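Flap endonuclease 1 (Methanocaldococcus jannaschii, PDB 1A76) cuts the 5' flaps of DNA left by displacement synthesis and degrades DNA 5' to 3' in replication and repair, with magnesium ions as cofactor. Local coordinates at residues A[3-8]-A[176-181]; A[217-222]-A[259-264]; A[228-233]-A[253-258]. All coordinates share one frame; numbering follows the deposited sequence.

Contact 1: A[3-8]-A[176-181]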
ATOM      1  N   VAL A   3       2.298  -8.418  -7.996  1.00 42.47           N
ATOM      2  CA  VAL A   3       2.244  -9.337  -9.128  1.00 39.35           C
ATOM      3  C   VAL A   3       2.415  -8.555 -10.431  1.00 39.03           C
ATOM      4  O   VAL A   3       1.740  -7.550 -10.654  1.00 37.09           O
ATOM      5  CB  VAL A   3       0.903 -10.110  -9.155  1.00 40.08           C
ATOM      6  CG1 VAL A   3       1.021 -11.322 -10.067  1.00 40.46           C
ATOM      7  CG2 VAL A   3       0.527 -10.555  -7.750  1.00 37.50           C
ATOM      8  N   GLN A   4       3.325  -9.024 -11.282  1.00 37.79           N
ATOM      9  CA  GLN A   4       3.624  -8.375 -12.556  1.00 36.57           C
ATOM     10  C   GLN A   4       2.559  -8.545 -13.632  1.00 34.58           C
ATOM     11  O   GLN A   4       2.825  -9.107 -14.690  1.00 35.30           O
ATOM     12  CB  GLN A   4       4.961  -8.884 -13.101  1.00 38.24           C
ATOM     13  CG  GLN A   4       6.110  -8.789 -12.120  1.00 40.06           C
ATOM     14  CD  GLN A   4       6.037  -7.542 -11.269  1.00 41.97           C
ATOM     15  OE1 GLN A   4       6.508  -6.475 -11.665  1.00 42.29           O
ATOM     16  NE2 GLN A   4       5.443  -7.668 -10.092  1.00 42.64           N
ATOM     17  N   PHE A   5       1.363  -8.037 -13.367  1.00 32.97           N
ATOM     18  CA  PHE A   5       0.255  -8.130 -14.310  1.00 32.77           C
ATOM     19  C   PHE A   5       0.410  -7.139 -15.463  1.00 33.61           C
ATOM     20  O   PHE A   5      -0.046  -7.396 -16.577  1.00 34.58           O
ATOM     21  CB  PHE A   5      -1.064  -7.836 -13.592  1.00 30.16           C
ATOM     22  CG  PHE A   5      -1.657  -9.021 -12.878  1.00 26.08           C
ATOM     23  CD1 PHE A   5      -1.333 -10.324 -13.257  1.00 24.54           C
ATOM     24  CD2 PHE A   5      -2.563  -8.830 -11.835  1.00 24.65           C
ATOM     25  CE1 PHE A   5      -1.901 -11.411 -12.613  1.00 23.61           C
ATOM     26  CE2 PHE A   5      -3.143  -9.918 -11.179  1.00 23.78           C
ATOM     27  CZ  PHE A   5      -2.811 -11.212 -11.568  1.00 25.45           C
ATOM     28  N   GLY A   6       1.046  -6.007 -15.169  1.00 35.84           N
ATOM     29  CA  GLY A   6       1.259  -4.941 -16.138  1.00 35.18           C
ATOM     30  C   GLY A   6       1.000  -5.190 -17.615  1.00 36.84           C
ATOM     31  O   GLY A   6      -0.042  -4.811 -18.153  1.00 36.63           O
ATOM     32  N   ASP A   7       1.968  -5.822 -18.265  1.00 37.14           N
ATOM     33  CA  ASP A   7       1.928  -6.135 -19.688  1.00 36.99           C
ATOM     34  C   ASP A   7       0.793  -7.065 -20.114  1.00 32.84           C
ATOM     35  O   ASP A   7       0.552  -7.239 -21.302  1.00 34.42           O
ATOM     36  CB  ASP A   7       3.272  -6.765 -20.088  1.00 42.10           C
ATOM     37  CG  ASP A   7       3.409  -6.969 -21.587  1.00 47.06           C
ATOM     38  OD1 ASP A   7       2.969  -8.026 -22.092  1.00 48.76           O
ATOM     39  OD2 ASP A   7       3.965  -6.071 -22.258  1.00 52.03           O
ATOM     40  N   PHE A   8       0.081  -7.642 -19.156  1.00 26.40           N
ATOM     41  CA  PHE A   8      -0.964  -8.594 -19.499  1.00 22.18           C
ATOM     42  C   PHE A   8      -2.411  -8.238 -19.242  1.00 20.50           C
ATOM     43  O   PHE A   8      -3.300  -8.971 -19.648  1.00 19.94           O
ATOM     44  CB  PHE A   8      -0.636  -9.922 -18.834  1.00 22.03           C
ATOM     45  CG  PHE A   8       0.777 -10.348 -19.049  1.00 22.21           C
ATOM     46  CD1 PHE A   8       1.161 -10.915 -20.262  1.00 18.87           C
ATOM     47  CD2 PHE A   8       1.740 -10.136 -18.066  1.00 16.92           C
ATOM     48  CE1 PHE A   8       2.487 -11.263 -20.500  1.00 20.87           C
ATOM     49  CE2 PHE A   8       3.066 -10.482 -18.293  1.00 19.87           C
ATOM     50  CZ  PHE A   8       3.441 -11.047 -19.517  1.00 20.22           C
ATOM     51  N   ALA A 176      -4.311  -5.057  -5.441  1.00 12.47           N
ATOM     52  CA  ALA A 176      -5.634  -4.704  -4.923  1.00 12.15           C
ATOM     53  C   ALA A 176      -6.744  -5.369  -5.741  1.00 11.55           C
ATOM     54  O   ALA A 176      -7.842  -5.619  -5.243  1.00 11.78           O
ATOM     55  CB  ALA A 176      -5.815  -3.189  -4.951  1.00  8.78           C
ATOM     56  N   LEU A 177      -6.457  -5.631  -7.008  1.00  8.94           N
ATOM     57  CA  LEU A 177      -7.412  -6.257  -7.906  1.00  8.81           C
ATOM     58  C   LEU A 177      -7.754  -7.657  -7.391  1.00  9.19           C
ATOM     59  O   LEU A 177      -8.897  -8.102  -7.480  1.00  8.14           O
ATOM     60  CB  LEU A 177      -6.811  -6.353  -9.317  1.00  8.70           C
ATOM     61  CG  LEU A 177      -6.540  -5.019 -10.033  1.00  9.88           C
ATOM     62  CD1 LEU A 177      -5.803  -5.269 -11.339  1.00  9.99           C
ATOM     63  CD2 LEU A 177      -7.868  -4.286 -10.301  1.00  9.22           C
ATOM     64  N   LEU A 178      -6.752  -8.337  -6.842  1.00 10.56           N
ATOM     65  CA  LEU A 178      -6.932  -9.690  -6.310  1.00 10.96           C
ATOM     66  C   LEU A 178      -7.889  -9.744  -5.120  1.00 11.51           C
ATOM     67  O   LEU A 178      -8.490 -10.794  -4.843  1.00  8.76           O
ATOM     68  CB  LEU A 178      -5.574 -10.281  -5.923  1.00  9.53           C
ATOM     69  CG  LEU A 178      -4.634 -10.511  -7.109  1.00 10.86           C
ATOM     70  CD1 LEU A 178      -3.323 -11.097  -6.624  1.00  5.34           C
ATOM     71  CD2 LEU A 178      -5.297 -11.448  -8.103  1.00  6.99           C
ATOM     72  N   TYR A 179      -8.037  -8.615  -4.422  1.00 11.59           N
ATOM     73  CA  TYR A 179      -8.948  -8.550  -3.278  1.00 13.40           C
ATOM     74  C   TYR A 179     -10.316  -8.057  -3.720  1.00 11.38           C
ATOM     75  O   TYR A 179     -11.183  -7.764  -2.899  1.00 14.29           O
ATOM     76  CB  TYR A 179      -8.410  -7.617  -2.188  1.00 14.51           C
ATOM     77  CG  TYR A 179      -7.177  -8.137  -1.500  1.00 14.30           C
ATOM     78  CD1 TYR A 179      -5.916  -7.837  -1.996  1.00 15.56           C
ATOM     79  CD2 TYR A 179      -7.272  -8.921  -0.346  1.00 12.70           C
ATOM     80  CE1 TYR A 179      -4.778  -8.299  -1.378  1.00 15.70           C
ATOM     81  CE2 TYR A 179      -6.121  -9.392   0.291  1.00 11.22           C
ATOM     82  CZ  TYR A 179      -4.878  -9.076  -0.240  1.00 15.08           C
ATOM     83  OH  TYR A 179      -3.720  -9.556   0.330  1.00 16.91           O
ATOM     84  N   GLY A 180     -10.520  -7.975  -5.024  1.00 11.66           N
ATOM     85  CA  GLY A 180     -11.807  -7.528  -5.511  1.00  9.84           C
ATOM     86  C   GLY A 180     -11.957  -6.022  -5.654  1.00 11.24           C
ATOM     87  O   GLY A 180     -13.074  -5.538  -5.835  1.00 10.36           O
ATOM     88  N   ALA A 181     -10.862  -5.271  -5.547  1.00 10.15           N
ATOM     89  CA  ALA A 181     -10.956  -3.818  -5.713  1.00 10.37           C
ATOM     90  C   ALA A 181     -11.511  -3.548  -7.115  1.00 11.25           C
ATOM     91  O   ALA A 181     -10.936  -3.991  -8.112  1.00 10.33           O
ATOM     92  CB  ALA A 181      -9.596  -3.180  -5.575  1.00  4.84           C
TER

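Contact 2: A[217-222]-A[259-264]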
ATOM      1  N   ILE A 217      -3.889 -17.195 -11.563  1.00  6.43           N
ATOM      2  CA  ILE A 217      -2.793 -16.709 -12.398  1.00 10.29           C
ATOM      3  C   ILE A 217      -1.757 -16.072 -11.464  1.00 11.78           C
ATOM      4  O   ILE A 217      -0.558 -16.322 -11.588  1.00 11.05           O
ATOM      5  CB  ILE A 217      -3.276 -15.640 -13.424  1.00 10.81           C
ATOM      6  CG1 ILE A 217      -4.143 -16.296 -14.498  1.00 16.94           C
ATOM      7  CG2 ILE A 217      -2.075 -14.967 -14.088  1.00  8.69           C
ATOM      8  CD1 ILE A 217      -4.993 -15.312 -15.277  1.00 16.67           C
ATOM      9  N   ALA A 218      -2.236 -15.275 -10.511  1.00 13.80           N
ATOM     10  CA  ALA A 218      -1.366 -14.622  -9.543  1.00 12.10           C
ATOM     11  C   ALA A 218      -0.578 -15.647  -8.738  1.00 11.24           C
ATOM     12  O   ALA A 218       0.632 -15.495  -8.518  1.00 10.95           O
ATOM     13  CB  ALA A 218      -2.193 -13.752  -8.601  1.00 12.34           C
ATOM     14  N   ILE A 219      -1.262 -16.694  -8.284  1.00 14.02           N
ATOM     15  CA  ILE A 219      -0.598 -17.723  -7.503  1.00 14.22           C
ATOM     16  C   ILE A 219       0.496 -18.394  -8.339  1.00 15.90           C
ATOM     17  O   ILE A 219       1.598 -18.611  -7.835  1.00 15.66           O
ATOM     18  CB  ILE A 219      -1.623 -18.750  -6.960  1.00 16.73           C
ATOM     19  CG1 ILE A 219      -2.474 -18.078  -5.863  1.00 16.27           C
ATOM     20  CG2 ILE A 219      -0.912 -19.957  -6.370  1.00 16.93           C
ATOM     21  CD1 ILE A 219      -3.680 -18.893  -5.407  1.00 14.60           C
ATOM     22  N   PHE A 220       0.206 -18.702  -9.605  1.00 14.57           N
ATOM     23  CA  PHE A 220       1.194 -19.316 -10.510  1.00 13.57           C
ATOM     24  C   PHE A 220       2.424 -18.430 -10.630  1.00 13.77           C
ATOM     25  O   PHE A 220       3.563 -18.900 -10.575  1.00 13.09           O
ATOM     26  CB  PHE A 220       0.635 -19.473 -11.932  1.00 12.99           C
ATOM     27  CG  PHE A 220      -0.058 -20.784 -12.184  1.00 16.53           C
ATOM     28  CD1 PHE A 220       0.657 -21.978 -12.186  1.00 17.98           C
ATOM     29  CD2 PHE A 220      -1.421 -20.817 -12.462  1.00 12.99           C
ATOM     30  CE1 PHE A 220       0.024 -23.185 -12.465  1.00 14.59           C
ATOM     31  CE2 PHE A 220      -2.060 -22.015 -12.741  1.00 15.11           C
ATOM     32  CZ  PHE A 220      -1.332 -23.206 -12.742  1.00 14.68           C
ATOM     33  N   MET A 221       2.190 -17.142 -10.835  1.00 12.01           N
ATOM     34  CA  MET A 221       3.290 -16.208 -11.008  1.00 13.97           C
ATOM     35  C   MET A 221       4.028 -16.020  -9.700  1.00 13.65           C
ATOM     36  O   MET A 221       5.236 -15.806  -9.694  1.00 16.93           O
ATOM     37  CB  MET A 221       2.762 -14.874 -11.531  1.00 15.01           C
ATOM     38  CG  MET A 221       2.199 -14.971 -12.955  1.00 14.13           C
ATOM     39  SD  MET A 221       1.340 -13.478 -13.486  1.00 18.28           S
ATOM     40  CE  MET A 221       2.674 -12.316 -13.595  1.00 17.33           C
ATOM     41  N   GLY A 222       3.291 -16.119  -8.598  1.00 14.04           N
ATOM     42  CA  GLY A 222       3.882 -15.972  -7.279  1.00 15.03           C
ATOM     43  C   GLY A 222       3.367 -14.754  -6.538  1.00 14.92           C
ATOM     44  O   GLY A 222       3.477 -13.624  -7.034  1.00 14.02           O
ATOM     45  N   ASP A 259      -5.277 -23.446  -0.766  1.00 19.05           N
ATOM     46  CA  ASP A 259      -6.598 -23.044  -0.267  1.00 20.78           C
ATOM     47  C   ASP A 259      -6.499 -21.919   0.746  1.00 22.84           C
ATOM     48  O   ASP A 259      -7.384 -21.067   0.837  1.00 25.15           O
ATOM     49  CB  ASP A 259      -7.307 -24.222   0.395  1.00 22.42           C
ATOM     50  CG  ASP A 259      -7.800 -25.251  -0.604  1.00 26.67           C
ATOM     51  OD1 ASP A 259      -8.079 -24.875  -1.761  1.00 27.63           O
ATOM     52  OD2 ASP A 259      -7.917 -26.437  -0.222  1.00 32.41           O
ATOM     53  N   GLU A 260      -5.420 -21.929   1.518  1.00 19.65           N
ATOM     54  CA  GLU A 260      -5.196 -20.913   2.527  1.00 19.82           C
ATOM     55  C   GLU A 260      -4.895 -19.567   1.864  1.00 19.08           C
ATOM     56  O   GLU A 260      -5.401 -18.531   2.292  1.00 17.60           O
ATOM     57  CB  GLU A 260      -4.027 -21.333   3.428  1.00 21.37           C
ATOM     58  CG  GLU A 260      -4.360 -22.442   4.438  1.00 24.42           C
ATOM     59  CD  GLU A 260      -4.737 -23.780   3.795  1.00 28.46           C
ATOM     60  OE1 GLU A 260      -4.152 -24.170   2.756  1.00 25.30           O
ATOM     61  OE2 GLU A 260      -5.633 -24.454   4.349  1.00 26.65           O
ATOM     62  N   ILE A 261      -4.073 -19.592   0.818  1.00 16.86           N
ATOM     63  CA  ILE A 261      -3.700 -18.376   0.103  1.00 15.99           C
ATOM     64  C   ILE A 261      -4.948 -17.746  -0.514  1.00 16.25           C
ATOM     65  O   ILE A 261      -5.148 -16.530  -0.429  1.00 14.72           O
ATOM     66  CB  ILE A 261      -2.662 -18.679  -1.017  1.00 15.59           C
ATOM     67  CG1 ILE A 261      -1.364 -19.197  -0.398  1.00 15.96           C
ATOM     68  CG2 ILE A 261      -2.373 -17.420  -1.836  1.00 16.84           C
ATOM     69  CD1 ILE A 261      -0.490 -19.945  -1.381  1.00 14.37           C
ATOM     70  N   LYS A 262      -5.780 -18.585  -1.127  1.00 15.87           N
ATOM     71  CA  LYS A 262      -7.022 -18.139  -1.742  1.00 17.30           C
ATOM     72  C   LYS A 262      -7.888 -17.422  -0.710  1.00 17.00           C
ATOM     73  O   LYS A 262      -8.440 -16.355  -0.979  1.00 18.29           O
ATOM     74  CB  LYS A 262      -7.795 -19.340  -2.304  1.00 18.31           C
ATOM     75  CG  LYS A 262      -7.241 -19.875  -3.619  1.00 17.19           C
ATOM     76  CD  LYS A 262      -8.198 -20.863  -4.276  1.00 15.57           C
ATOM     77  CE  LYS A 262      -8.407 -22.109  -3.414  1.00 16.84           C
ATOM     78  NZ  LYS A 262      -9.020 -23.263  -4.151  1.00 18.80           N
ATOM     79  N   ARG A 263      -8.008 -18.020   0.468  1.00 14.00           N
ATOM     80  CA  ARG A 263      -8.817 -17.440   1.530  1.00 17.99           C
ATOM     81  C   ARG A 263      -8.300 -16.073   1.975  1.00 16.44           C
ATOM     82  O   ARG A 263      -9.077 -15.237   2.422  1.00 13.79           O
ATOM     83  CB  ARG A 263      -8.892 -18.395   2.724  1.00 23.00           C
ATOM     84  CG  ARG A 263     -10.249 -19.080   2.851  1.00 29.55           C
ATOM     85  CD  ARG A 263     -10.271 -20.144   3.950  1.00 37.98           C
ATOM     86  NE  ARG A 263      -9.616 -21.390   3.549  1.00 42.33           N
ATOM     87  CZ  ARG A 263     -10.205 -22.366   2.864  1.00 43.98           C
ATOM     88  NH1 ARG A 263     -11.472 -22.255   2.492  1.00 44.94           N
ATOM     89  NH2 ARG A 263      -9.523 -23.461   2.557  1.00 44.91           N
ATOM     90  N   ILE A 264      -6.993 -15.850   1.847  1.00 16.40           N
ATOM     91  CA  ILE A 264      -6.402 -14.564   2.211  1.00 14.66           C
ATOM     92  C   ILE A 264      -6.983 -13.463   1.315  1.00 16.29           C
ATOM     93  O   ILE A 264      -7.282 -12.368   1.785  1.00 14.72           O
ATOM     94  CB  ILE A 264      -4.851 -14.567   2.047  1.00 12.16           C
ATOM     95  CG1 ILE A 264      -4.181 -14.903   3.386  1.00 10.59           C
ATOM     96  CG2 ILE A 264      -4.366 -13.187   1.562  1.00 13.24           C
ATOM     97  CD1 ILE A 264      -3.019 -15.859   3.275  1.00 14.22           C
TER

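Contact 3: A[228-233]-A[253-258]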
ATOM      1  N   GLY A 228       8.148 -16.821  -5.735  1.00 24.03           N
ATOM      2  CA  GLY A 228       8.709 -17.725  -6.719  1.00 26.85           C
ATOM      3  C   GLY A 228       7.635 -18.460  -7.495  1.00 25.45           C
ATOM      4  O   GLY A 228       7.922 -19.117  -8.492  1.00 26.88           O
ATOM      5  N   GLY A 229       6.393 -18.359  -7.035  1.00 22.93           N
ATOM      6  CA  GLY A 229       5.296 -19.011  -7.727  1.00 21.77           C
ATOM      7  C   GLY A 229       5.460 -20.484  -8.060  1.00 23.55           C
ATOM      8  O   GLY A 229       5.986 -21.269  -7.269  1.00 24.31           O
ATOM      9  N   VAL A 230       5.011 -20.861  -9.248  1.00 22.67           N
ATOM     10  CA  VAL A 230       5.079 -22.252  -9.663  1.00 22.39           C
ATOM     11  C   VAL A 230       5.966 -22.466 -10.883  1.00 21.79           C
ATOM     12  O   VAL A 230       5.777 -21.838 -11.922  1.00 20.94           O
ATOM     13  CB  VAL A 230       3.645 -22.808  -9.974  1.00 23.73           C
ATOM     14  CG1 VAL A 230       3.704 -24.292 -10.331  1.00 24.49           C
ATOM     15  CG2 VAL A 230       2.727 -22.597  -8.777  1.00 22.58           C
ATOM     16  N   LYS A 231       6.939 -23.359 -10.728  1.00 23.50           N
ATOM     17  CA  LYS A 231       7.865 -23.759 -11.788  1.00 27.52           C
ATOM     18  C   LYS A 231       8.205 -22.759 -12.894  1.00 25.57           C
ATOM     19  O   LYS A 231       8.278 -23.125 -14.072  1.00 24.13           O
ATOM     20  CB  LYS A 231       7.348 -25.054 -12.428  1.00 34.73           C
ATOM     21  CG  LYS A 231       6.561 -25.960 -11.465  1.00 42.05           C
ATOM     22  CD  LYS A 231       7.421 -26.487 -10.312  1.00 46.84           C
ATOM     23  CE  LYS A 231       7.337 -25.599  -9.060  1.00 48.08           C
ATOM     24  NZ  LYS A 231       6.123 -25.841  -8.220  1.00 47.52           N
ATOM     25  N   GLY A 232       8.434 -21.510 -12.513  1.00 23.82           N
ATOM     26  CA  GLY A 232       8.783 -20.483 -13.482  1.00 24.11           C
ATOM     27  C   GLY A 232       7.681 -20.099 -14.452  1.00 24.01           C
ATOM     28  O   GLY A 232       7.924 -19.339 -15.391  1.00 27.43           O
ATOM     29  N   ILE A 233       6.473 -20.615 -14.237  1.00 20.67           N
ATOM     30  CA  ILE A 233       5.351 -20.306 -15.118  1.00 18.82           C
ATOM     31  C   ILE A 233       4.993 -18.816 -15.079  1.00 19.75           C
ATOM     32  O   ILE A 233       4.809 -18.236 -14.001  1.00 19.74           O
ATOM     33  CB  ILE A 233       4.096 -21.129 -14.727  1.00 17.58           C
ATOM     34  CG1 ILE A 233       4.303 -22.608 -15.073  1.00 16.52           C
ATOM     35  CG2 ILE A 233       2.879 -20.616 -15.467  1.00 14.31           C
ATOM     36  CD1 ILE A 233       3.498 -23.549 -14.195  1.00 16.87           C
ATOM     37  N   LYS A 253      -1.688 -29.366  -6.387  1.00 17.69           N
ATOM     38  CA  LYS A 253      -0.502 -30.215  -6.426  1.00 18.82           C
ATOM     39  C   LYS A 253       0.787 -29.428  -6.219  1.00 17.57           C
ATOM     40  O   LYS A 253       1.643 -29.815  -5.416  1.00 16.14           O
ATOM     41  CB  LYS A 253      -0.420 -30.938  -7.774  1.00 20.99           C
ATOM     42  CG  LYS A 253       0.984 -31.418  -8.154  1.00 22.65           C
ATOM     43  CD  LYS A 253       0.981 -32.132  -9.499  1.00 24.34           C
ATOM     44  CE  LYS A 253       2.396 -32.477  -9.947  1.00 26.81           C
ATOM     45  NZ  LYS A 253       2.445 -33.128 -11.294  1.00 27.25           N
ATOM     46  N   GLU A 254       0.923 -28.320  -6.939  1.00 16.79           N
ATOM     47  CA  GLU A 254       2.138 -27.513  -6.876  1.00 17.66           C
ATOM     48  C   GLU A 254       2.302 -26.523  -5.730  1.00 13.88           C
ATOM     49  O   GLU A 254       3.426 -26.156  -5.389  1.00 15.08           O
ATOM     50  CB  GLU A 254       2.328 -26.761  -8.196  1.00 18.17           C
ATOM     51  CG  GLU A 254       2.668 -27.657  -9.379  1.00 22.03           C
ATOM     52  CD  GLU A 254       3.869 -28.555  -9.123  1.00 24.00           C
ATOM     53  OE1 GLU A 254       4.861 -28.088  -8.520  1.00 23.37           O
ATOM     54  OE2 GLU A 254       3.819 -29.731  -9.536  1.00 29.44           O
ATOM     55  N   VAL A 255       1.199 -26.092  -5.133  1.00 13.65           N
ATOM     56  CA  VAL A 255       1.270 -25.103  -4.069  1.00 11.94           C
ATOM     57  C   VAL A 255       0.656 -25.543  -2.749  1.00 12.24           C
ATOM     58  O   VAL A 255      -0.564 -25.628  -2.626  1.00 11.14           O
ATOM     59  CB  VAL A 255       0.586 -23.790  -4.512  1.00 10.29           C
ATOM     60  CG1 VAL A 255       0.554 -22.813  -3.359  1.00  5.84           C
ATOM     61  CG2 VAL A 255       1.339 -23.189  -5.713  1.00  5.31           C
ATOM     62  N   GLU A 256       1.499 -25.829  -1.763  1.00 11.56           N
ATOM     63  CA  GLU A 256       0.997 -26.227  -0.447  1.00 15.84           C
ATOM     64  C   GLU A 256       0.234 -25.032   0.103  1.00 18.80           C
ATOM     65  O   GLU A 256       0.641 -23.900  -0.107  1.00 21.27           O
ATOM     66  CB  GLU A 256       2.158 -26.558   0.491  1.00 13.17           C
ATOM     67  CG  GLU A 256       1.743 -27.279   1.772  1.00 11.19           C
ATOM     68  CD  GLU A 256       2.935 -27.797   2.561  1.00 11.37           C
ATOM     69  OE1 GLU A 256       4.033 -27.225   2.413  1.00  9.17           O
ATOM     70  OE2 GLU A 256       2.774 -28.774   3.331  1.00 13.68           O
ATOM     71  N   TYR A 257      -0.859 -25.266   0.812  1.00 20.69           N
ATOM     72  CA  TYR A 257      -1.647 -24.155   1.374  1.00 21.53           C
ATOM     73  C   TYR A 257      -2.283 -23.275   0.300  1.00 20.45           C
ATOM     74  O   TYR A 257      -2.550 -22.088   0.519  1.00 19.64           O
ATOM     75  CB  TYR A 257      -0.797 -23.288   2.315  1.00 18.92           C
ATOM     76  CG  TYR A 257      -0.079 -24.078   3.390  1.00 17.98           C
ATOM     77  CD1 TYR A 257      -0.776 -24.950   4.230  1.00 16.54           C
ATOM     78  CD2 TYR A 257       1.307 -23.992   3.532  1.00 20.97           C
ATOM     79  CE1 TYR A 257      -0.103 -25.725   5.193  1.00 19.00           C
ATOM     80  CE2 TYR A 257       1.989 -24.760   4.482  1.00 20.49           C
ATOM     81  CZ  TYR A 257       1.278 -25.624   5.307  1.00 22.02           C
ATOM     82  OH  TYR A 257       1.950 -26.387   6.246  1.00 25.36           O
ATOM     83  N   TYR A 258      -2.531 -23.877  -0.859  1.00 20.94           N
ATOM     84  CA  TYR A 258      -3.177 -23.194  -1.975  1.00 18.52           C
ATOM     85  C   TYR A 258      -4.525 -22.641  -1.518  1.00 18.40           C
ATOM     86  O   TYR A 258      -4.865 -21.496  -1.823  1.00 16.95           O
ATOM     87  CB  TYR A 258      -3.369 -24.182  -3.136  1.00 16.88           C
ATOM     88  CG  TYR A 258      -4.361 -23.775  -4.203  1.00 18.29           C
ATOM     89  CD1 TYR A 258      -4.346 -22.492  -4.756  1.00 15.16           C
ATOM     90  CD2 TYR A 258      -5.282 -24.694  -4.697  1.00 16.52           C
ATOM     91  CE1 TYR A 258      -5.217 -22.143  -5.769  1.00 11.62           C
ATOM     92  CE2 TYR A 258      -6.160 -24.356  -5.712  1.00 16.37           C
ATOM     93  CZ  TYR A 258      -6.123 -23.082  -6.246  1.00 12.93           C
ATOM     94  OH  TYR A 258      -6.982 -22.760  -7.265  1.00  8.17           O
TER
HETATM   95  O   HOH W   1       5.829 -23.980  -6.253  1.00 40.89           O

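Contact 1: A[3-8]-A[176-181]
Leu178 offers its two methyls to two different neighbours in 3-8: CD1 meets Val3 CG2 at 4.0 Å, and CD2 approaches the edge of the Phe5 ring, near the ring plane, 4.1 Å from CE2. Val3 serves both sides of this cluster. At chi1 -164° its CG1 lies anti to the backbone N and reaches over one face of the Phe5 ring, 3.9 Å above the plane near the rim, while CG2 turns to the leucine. An inverse gamma turn centred on Gln4, closed by Phe5 N to Val3 O at 2.8 Å, brings Val3 and Phe5 to the same front. All three apolar residues are buried, as suits their place under helix 211-221, where Phe5 touches Leu214 and Met221 and Leu178 touches Ile215 and Ala218. The other side of 3-8 is loose: Gln4 and Asp7, polar residues suited to water, are exposed. Val3 N also hydrogen-bonds Asp175 OD1, a predicted magnesium ligand, so the cluster borders the two-metal active site characteristic of FEN1 nucleases.

Contact 2: A[217-222]-A[259-264]
With chi1 at -71° and chi2 at 170°, Ile219 holds CG1 anti to its own carbonyl carbon and extends CD1 away from helix 211-221, toward Ile261 and Lys262 of helix 258-266. Ile261 answers with CG2: with CG1 at chi1 -64°, this is the branch left anti to the backbone N. Helix 258-266 thus packs on helix 211-221, probably the first helix of the helix-three-turn-helix (H3TH) motif of the FEN1 family. The CA atoms of Ile219 and Ile261 are 8.2 Å apart, close enough for the two isoleucines to touch; no hydrogen bond crosses the contact. Ile261 CG2 sits 4.1 Å from CD1 of Ile219 and equally near its CG1, so one methyl packs along the outer part of the longer branch. Ile219 CD1 also touches Lys262 CG at 4.1 Å, the two side chains crossing at about a right angle. Isoleucine suits position 219 because its long arm reaches across to the other helix, and position 261 because its beta-branch methyl meets that arm while its own longer branch packs on Val255; Leu251 of helix 247-254 also packs against Ile219. Lysine suits the margin, lending a hydrocarbon stem to the contact while its ammonium group leads away from it, where it makes a cation-pi interaction with Tyr258. Helix 211-221 stops at Gly222, whose N bonds to Ala218 O at 2.7 Å. Its phi is positive and a CB would strike the preceding carbonyl, which explains the glycine. Asp224, a magnesium ligand, follows two residues later. The lysine chain bends at chi3, and NZ forms a salt bridge one helical turn back with Asp259 OD1, 3.0 Å away and met nearly along the C-O axis.

Contact 3: A[228-233]-A[253-258]
CG2 of Val230 and CG2 of Val255 stand 3.4 Å apart, tighter than usual for two methyls. The chi1 of Val230, -177° to CG1, leaves CG2 beside the backbone N and presses CG1 on the stem of the glutamate, 3.5 Å from Glu254 CB. Valine suits such a place because both branches start at CB and can serve two neighbours. Glu254 bends at chi2 (-54°), so its stem lies against Val230 while OE1 turns to Lys231. The lysine folds round, bent at chi2, chi3 and chi4, and brings NZ back to Glu254 OE1 in a 2.6 Å salt bridge; OE1 is met on its anti side, 20° out of the carboxylate plane. Segment 228-233 lies in the loop between helices 211-221 and 235-244, consistent with the turn of the H3TH motif that in FEN1 relatives binds duplex DNA. It reverses in a type I' turn, Ile233 N to Val230 O 2.7 Å, with Gly232 at one of the positive-phi corners. Replacing Glu254 by alanine would probably leave the lysine ammonium without its counter-charge, its bent chain freer to swing outward, and Val230 CG1 with less of a stem to pack on. Lys231 NZ also donates to a water at 2.7 Å, which lies 2.9 Å from Gly229 O.

From the N terminus, contact 1 closes the longest loop: 3-8 joins the loop before strand 183-186, with five of the sheet's seven strands in between, and so ties the N-domain to the I-domain. Contact 2 opens only after that closure and closes the loop from helix 211-221 to helix 258-266. Contact 3 falls wholly within that span, closing a shorter loop that holds helix 235-244 and most of helix 247-254; it ties the loop before the first to the end of the second. Helix 211-221 is the common element: Ala218 CB packs on Leu178 CD1 of contact 1 at 3.5 Å, and Phe220 O takes a probable hydrogen bond from Val230 N of contact 3 at 2.8 Å.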